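Matching sites in peptidoglycan-N-acetylmuramic acid deacetylase PdaA from Bacillus subtilis, a protein that deacetylates N-acetylmuramic acid residues in peptidoglycan glycan strands, leading to muramic delta-lactam in the spore cortex, and is required for germination (PDB 1NY1 (chain A, 1.80 Å), residues 46-51 and 73-78), and in its relative ArCE4A from Arthrobacter sp. (PDB 5LGC (chain B, 2.09 Å), residues 28-33 and 54-59). One frame, after least-squares fit of the local backbone (RMSD 0.73 Å); residues are numbered along the deposited sequences.

Structure 1 (1NY1); sequences YLTFDN and TFFVTG.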
loop_
_atom_site.group_PDB
_atom_site.type_symbol
_atom_site.label_atom_id
_atom_site.label_comp_id
_atom_site.label_asym_id
_atom_site.label_seq_id
_atom_site.Cartn_x
_atom_site.Cartn_y
_atom_site.Cartn_z
ATOM N N TYR A 46 -3.782 8.813 -2.558
ATOM C CA TYR A 46 -2.513 8.347 -1.995
ATOM C C TYR A 46 -2.191 7.026 -2.683
ATOM O O TYR A 46 -2.946 6.063 -2.562
ATOM C CB TYR A 46 -2.649 8.104 -0.485
ATOM C CG TYR A 46 -3.318 9.240 0.255
ATOM C CD1 TYR A 46 -2.568 10.276 0.814
ATOM C CD2 TYR A 46 -4.710 9.311 0.341
ATOM C CE1 TYR A 46 -3.191 11.358 1.434
ATOM C CE2 TYR A 46 -5.343 10.384 0.954
ATOM C CZ TYR A 46 -4.584 11.405 1.495
ATOM O OH TYR A 46 -5.213 12.482 2.072
ATOM N N LEU A 47 -1.081 6.973 -3.406
ATOM C CA LEU A 47 -0.711 5.743 -4.099
ATOM C C LEU A 47 0.136 4.820 -3.230
ATOM O O LEU A 47 1.098 5.261 -2.604
ATOM C CB LEU A 47 0.062 6.070 -5.383
ATOM C CG LEU A 47 -0.690 6.878 -6.450
ATOM C CD1 LEU A 47 0.216 7.117 -7.651
ATOM C CD2 LEU A 47 -1.941 6.119 -6.874
ATOM N N THR A 48 -0.240 3.545 -3.175
ATOM C CA THR A 48 0.532 2.555 -2.430
ATOM C C THR A 48 0.662 1.332 -3.333
ATOM O O THR A 48 -0.186 1.085 -4.204
ATOM C CB THR A 48 -0.130 2.120 -1.085
ATOM O OG1 THR A 48 -1.210 1.214 -1.342
ATOM C CG2 THR A 48 -0.646 3.327 -0.314
ATOM N N PHE A 49 1.738 0.582 -3.132
ATOM C CA PHE A 49 2.013 -0.607 -3.925
ATOM C C PHE A 49 2.396 -1.779 -3.022
ATOM O O PHE A 49 2.934 -1.579 -1.939
ATOM C CB PHE A 49 3.181 -0.344 -4.888
ATOM C CG PHE A 49 2.979 0.836 -5.803
ATOM C CD1 PHE A 49 3.143 2.140 -5.341
ATOM C CD2 PHE A 49 2.644 0.636 -7.141
ATOM C CE1 PHE A 49 2.977 3.230 -6.207
ATOM C CE2 PHE A 49 2.477 1.713 -8.011
ATOM C CZ PHE A 49 2.644 3.011 -7.542
ATOM N N ASP A 50 2.088 -2.995 -3.464
ATOM C CA ASP A 50 2.460 -4.206 -2.736
ATOM C C ASP A 50 3.482 -4.864 -3.664
ATOM O O ASP A 50 3.201 -5.078 -4.845
ATOM C CB ASP A 50 1.254 -5.140 -2.537
ATOM C CG ASP A 50 0.409 -4.778 -1.323
ATOM O OD1 ASP A 50 0.661 -3.727 -0.696
ATOM O OD2 ASP A 50 -0.519 -5.558 -0.993
ATOM N N ASN A 51 4.667 -5.166 -3.138
ATOM C CA ASN A 51 5.732 -5.769 -3.934
ATOM C C ASN A 51 6.267 -7.047 -3.310
ATOM O O ASN A 51 7.037 -6.993 -2.354
ATOM C CB ASN A 51 6.880 -4.770 -4.105
ATOM C CG ASN A 51 6.450 -3.519 -4.854
ATOM O OD1 ASN A 51 6.459 -3.482 -6.087
ATOM N ND2 ASN A 51 6.045 -2.498 -4.109
ATOM N N THR A 73 4.226 4.695 -1.817
ATOM C CA THR A 73 4.579 3.939 -0.624
ATOM C C THR A 73 4.553 2.491 -1.094
ATOM O O THR A 73 3.523 1.995 -1.563
ATOM C CB THR A 73 3.566 4.173 0.521
ATOM O OG1 THR A 73 3.569 5.562 0.887
ATOM C CG2 THR A 73 3.933 3.343 1.743
ATOM N N PHE A 74 5.706 1.833 -1.009
ATOM C CA PHE A 74 5.842 0.450 -1.458
ATOM C C PHE A 74 5.984 -0.509 -0.286
ATOM O O PHE A 74 6.958 -0.442 0.463
ATOM C CB PHE A 74 7.071 0.305 -2.367
ATOM C CG PHE A 74 7.017 1.146 -3.613
ATOM C CD1 PHE A 74 7.343 2.501 -3.575
ATOM C CD2 PHE A 74 6.640 0.581 -4.827
ATOM C CE1 PHE A 74 7.296 3.284 -4.737
ATOM C CE2 PHE A 74 6.586 1.349 -5.993
ATOM C CZ PHE A 74 6.917 2.704 -5.946
ATOM N N PHE A 75 5.002 -1.389 -0.128
ATOM C CA PHE A 75 5.039 -2.372 0.938
ATOM C C PHE A 75 5.759 -3.589 0.378
ATOM O O PHE A 75 5.243 -4.292 -0.495
ATOM C CB PHE A 75 3.622 -2.710 1.404
ATOM C CG PHE A 75 2.938 -1.573 2.108
ATOM C CD1 PHE A 75 2.287 -0.571 1.389
ATOM C CD2 PHE A 75 2.988 -1.477 3.499
ATOM C CE1 PHE A 75 1.697 0.510 2.050
ATOM C CE2 PHE A 75 2.405 -0.405 4.165
ATOM C CZ PHE A 75 1.754 0.598 3.440
ATOM N N VAL A 76 6.972 -3.827 0.875
ATOM C CA VAL A 76 7.799 -4.924 0.382
ATOM C C VAL A 76 7.926 -6.125 1.315
ATOM O O VAL A 76 7.791 -6.000 2.533
ATOM C CB VAL A 76 9.221 -4.397 0.049
ATOM C CG1 VAL A 76 9.124 -3.273 -0.980
ATOM C CG2 VAL A 76 9.905 -3.880 1.317
ATOM N N THR A 77 8.171 -7.291 0.725
ATOM C CA THR A 77 8.353 -8.523 1.487
ATOM C C THR A 77 9.842 -8.816 1.557
ATOM O O THR A 77 10.633 -8.223 0.825
ATOM C CB THR A 77 7.669 -9.740 0.807
ATOM O OG1 THR A 77 8.314 -10.011 -0.446
ATOM C CG2 THR A 77 6.196 -9.466 0.576
ATOM N N GLY A 78 10.218 -9.741 2.434
ATOM C CA GLY A 78 11.617 -10.096 2.560
ATOM C C GLY A 78 12.207 -10.527 1.228
ATOM O O GLY A 78 13.303 -10.104 0.856
HETATM O O HOH W 1 2.347 7.309 -1.120
#
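From the C-terminal end of strand 44-51, Asn51 reaches back to Phe74 of the parallel strand 73-76; helix 58-67 links the two into a beta-alpha-beta unit of the NodB-type deacetylase fold. Asn51 CB is 4.1 Å from Val76 CG1. CG, beside the backbone N (chi1 -62°), carries the amide back; ND2 meets the Phe74 ring edge at CD2 (3.2 Å), while OD1 bonds weakly to Thr200. Asn51 N donates to Phe75 O (2.8 Å), and Asn51 O accepts from Thr77 N (3.3 Å), with Thr77 CG2 3.9 Å away. Phe49 and Phe74 lie side by side, near-parallel but slid apart, centroids 4.6 Å apart. On the other sheet face Asp50, probably the catalytic proton acceptor, sets OD1 beside Phe75 CB and salt-bridges Arg140. Water 1 joins Leu47 O to Thr73 OG1.

What differs
The main change is at the C-terminal end of strand 44-51 of structure 1, where Asn51(A) gives way to Asp33(B). Their CA atoms stand 1.8 Å apart after superposition and the backbone turns, phi passing from -126° to 78° and psi from 103° to 10°. With this turn the CB atoms stand 4.5 Å apart after superposition, and the two side chains occupy different places. The amide of Asn51(A) goes, and with it the contacts of ND2 with CD2 of Phe74(A) at 3.2 Å and with CB of Phe49(A) at 3.7 Å. The carboxylate of Asp33(B) comes instead on the side of Asp32(B), where OD1 lies 3.9 Å from CG of Leu58(B) and OD2 meets one N-acetylglucosamine unit of a sugar chain, modelled in structure 2 alone. An acid thus faces the sugar, which probably helps to hold it.

The turn also swings the carbonyl: the O atoms of Asn51(A) and Asp33(B) are 2.5 Å apart after superposition. The bond from Thr77(A) N to Asn51(A) O is lost, Leu58(B) N and Asp33(B) O being 5.1 Å apart, whereas the bond from Asn51(A) N to Phe75(A) O persists as Asp33(B) N to Phe56(B) O.

At Thr77(A) / Leu58(B), CG2 of Thr77(A) falls near CG of Leu58(B), 1.2 Å apart after superposition. OG1 of Thr77(A) has no counterpart, nor has CD1 of Leu58(B), but the side chain touches Asn51(A) or Asp33(B) in both.

Phe49(A), Phe74(A) and Phe75(A) keep their places in Phe31(B), Phe55(B) and Phe56(B), and waters 1 and 2 coincide. At the other end, the ring and hydroxyl of Tyr46(A) have no counterpart in Ala28(B).

Structure 2 (5LGC); sequences ALTFDD and TFFVLG. With NAG (2-acetamido-2-deoxy-beta-D-glucopyranose), chain C.
Asp33 touches Leu58, just past the end of strand 54-57, and one N-acetylglucosamine unit (NAG) of the bound sugar chain. With phi 78°, its CB starts out away from that strand. CG, beside the backbone N (chi1 -69°), brings the carboxylate round: OD1 is 3.9 Å from Leu58 CG and bonds weakly to His82, while OD2 is modelled as accepting from NAG O3, though 2.4 Å is doubtfully short. Asp33 N donates to Phe56 O (3.1 Å); its O bonds weakly to Asn61. Phe31 and Phe55 lie side by side, near-parallel but slid apart, centroids 5.3 Å apart. On the other sheet face Asp32 sets OD1 beside Phe56 CB and salt-bridges Arg120; its OD2 is 3.0 Å from NAG methyl C8. Water 2 lies between Leu29 O and Thr54 OG1, which also hydrogen-bonds Val200 N. Both aspartates meet the sugar, consistent with a substrate site.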
loop_
_atom_site.group_PDB
_atom_site.type_symbol
_atom_site.label_atom_id
_atom_site.label_comp_id
_atom_site.label_asym_id
_atom_site.label_seq_id
_atom_site.Cartn_x
_atom_site.Cartn_y
_atom_site.Cartn_z
ATOM N N ALA B 28 -3.102 8.618 -1.318
ATOM C CA ALA B 28 -1.853 7.868 -1.249
ATOM C C ALA B 28 -1.849 6.680 -2.213
ATOM O O ALA B 28 -2.651 5.756 -2.072
ATOM C CB ALA B 28 -1.608 7.392 0.174
ATOM N N LEU B 29 -0.947 6.711 -3.192
ATOM C CA LEU B 29 -0.731 5.578 -4.091
ATOM C C LEU B 29 0.213 4.585 -3.436
ATOM O O LEU B 29 1.325 4.942 -3.060
ATOM C CB LEU B 29 -0.150 6.035 -5.429
ATOM C CG LEU B 29 -0.921 7.114 -6.187
ATOM C CD1 LEU B 29 -0.232 7.430 -7.511
ATOM C CD2 LEU B 29 -2.350 6.667 -6.414
ATOM N N THR B 30 -0.232 3.340 -3.283
ATOM C CA THR B 30 0.599 2.331 -2.635
ATOM C C THR B 30 0.816 1.127 -3.540
ATOM O O THR B 30 -0.058 0.758 -4.322
ATOM C CB THR B 30 -0.014 1.850 -1.307
ATOM O OG1 THR B 30 -1.202 1.098 -1.576
ATOM C CG2 THR B 30 -0.356 3.037 -0.414
ATOM N N PHE B 31 1.991 0.521 -3.429
ATOM C CA PHE B 31 2.339 -0.635 -4.247
ATOM C C PHE B 31 2.823 -1.783 -3.382
ATOM O O PHE B 31 3.746 -1.624 -2.579
ATOM C CB PHE B 31 3.407 -0.265 -5.275
ATOM C CG PHE B 31 2.994 0.847 -6.189
ATOM C CD1 PHE B 31 2.252 0.583 -7.326
ATOM C CD2 PHE B 31 3.322 2.161 -5.897
ATOM C CE1 PHE B 31 1.857 1.611 -8.169
ATOM C CE2 PHE B 31 2.926 3.191 -6.734
ATOM C CZ PHE B 31 2.193 2.911 -7.872
ATOM N N ASP B 32 2.205 -2.944 -3.558
ATOM C CA ASP B 32 2.548 -4.111 -2.754
ATOM C C ASP B 32 3.396 -5.133 -3.503
ATOM O O ASP B 32 3.343 -5.217 -4.732
ATOM C CB ASP B 32 1.277 -4.791 -2.250
ATOM C CG ASP B 32 0.629 -4.041 -1.108
ATOM O OD1 ASP B 32 0.804 -2.810 -1.006
ATOM O OD2 ASP B 32 -0.058 -4.695 -0.305
ATOM N N ASP B 33 4.178 -5.888 -2.730
ATOM C CA ASP B 33 4.815 -7.141 -3.155
ATOM C C ASP B 33 6.053 -6.964 -4.012
ATOM O O ASP B 33 6.568 -7.929 -4.570
ATOM C CB ASP B 33 3.822 -8.033 -3.904
ATOM C CG ASP B 33 2.739 -8.572 -3.003
ATOM O OD1 ASP B 33 2.946 -8.553 -1.773
ATOM O OD2 ASP B 33 1.694 -9.017 -3.523
ATOM N N THR B 54 4.050 4.911 -1.715
ATOM C CA THR B 54 4.402 4.044 -0.604
ATOM C C THR B 54 4.525 2.613 -1.096
ATOM O O THR B 54 3.612 2.080 -1.729
ATOM C CB THR B 54 3.362 4.127 0.530
ATOM O OG1 THR B 54 3.172 5.498 0.892
ATOM C CG2 THR B 54 3.825 3.345 1.757
ATOM N N PHE B 55 5.664 1.994 -0.817
ATOM C CA PHE B 55 5.902 0.626 -1.250
ATOM C C PHE B 55 5.900 -0.317 -0.057
ATOM O O PHE B 55 6.760 -0.226 0.819
ATOM C CB PHE B 55 7.230 0.532 -2.011
ATOM C CG PHE B 55 7.257 1.339 -3.281
ATOM C CD1 PHE B 55 6.866 0.774 -4.485
ATOM C CD2 PHE B 55 7.666 2.664 -3.271
ATOM C CE1 PHE B 55 6.889 1.509 -5.650
ATOM C CE2 PHE B 55 7.686 3.406 -4.438
ATOM C CZ PHE B 55 7.299 2.829 -5.628
ATOM N N PHE B 56 4.915 -1.207 -0.005
ATOM C CA PHE B 56 4.910 -2.252 1.007
ATOM C C PHE B 56 5.665 -3.451 0.461
ATOM O O PHE B 56 5.129 -4.244 -0.314
ATOM C CB PHE B 56 3.483 -2.620 1.409
ATOM C CG PHE B 56 2.775 -1.521 2.144
ATOM C CD1 PHE B 56 2.872 -1.418 3.521
ATOM C CD2 PHE B 56 2.035 -0.579 1.457
ATOM C CE1 PHE B 56 2.226 -0.405 4.202
ATOM C CE2 PHE B 56 1.389 0.442 2.132
ATOM C CZ PHE B 56 1.486 0.530 3.504
ATOM N N VAL B 57 6.925 -3.561 0.866
ATOM C CA VAL B 57 7.828 -4.534 0.281
ATOM C C VAL B 57 7.841 -5.863 1.025
ATOM O O VAL B 57 7.674 -5.926 2.244
ATOM C CB VAL B 57 9.265 -3.989 0.213
ATOM C CG1 VAL B 57 9.326 -2.797 -0.731
ATOM C CG2 VAL B 57 9.760 -3.599 1.596
ATOM N N LEU B 58 8.026 -6.923 0.252
ATOM C CA LEU B 58 8.218 -8.264 0.778
ATOM C C LEU B 58 9.657 -8.455 1.231
ATOM O O LEU B 58 10.583 -8.237 0.451
ATOM C CB LEU B 58 7.881 -9.309 -0.281
ATOM C CG LEU B 58 6.454 -9.780 -0.531
ATOM C CD1 LEU B 58 6.513 -11.015 -1.416
ATOM C CD2 LEU B 58 5.729 -10.081 0.773
ATOM N N GLY B 59 9.840 -8.886 2.476
ATOM C CA GLY B 59 11.168 -9.109 3.022
ATOM C C GLY B 59 12.067 -9.953 2.131
ATOM O O GLY B 59 13.240 -9.633 1.945
HETATM C C1 NAG C . -4.109 -10.235 -2.747
HETATM C C2 NAG C . -2.796 -10.070 -2.152
HETATM C C3 NAG C . -1.813 -10.091 -3.339
HETATM C C4 NAG C . -1.869 -11.485 -3.889
HETATM C C5 NAG C . -3.313 -11.752 -4.335
HETATM C C6 NAG C . -3.390 -13.174 -4.896
HETATM C C7 NAG C . -1.957 -8.273 -0.635
HETATM C C8 NAG C . -2.214 -6.827 -0.221
HETATM N N2 NAG C . -2.803 -8.722 -1.564
HETATM O O3 NAG C . -0.487 -9.778 -2.915
HETATM O O4 NAG C . -1.016 -11.584 -5.040
HETATM O O5 NAG C . -4.224 -11.614 -3.234
HETATM O O6 NAG C . -3.000 -14.113 -3.887
HETATM O O7 NAG C . -1.187 -8.987 -0.002
HETATM O O HOH W 2 1.855 6.697 -0.980
#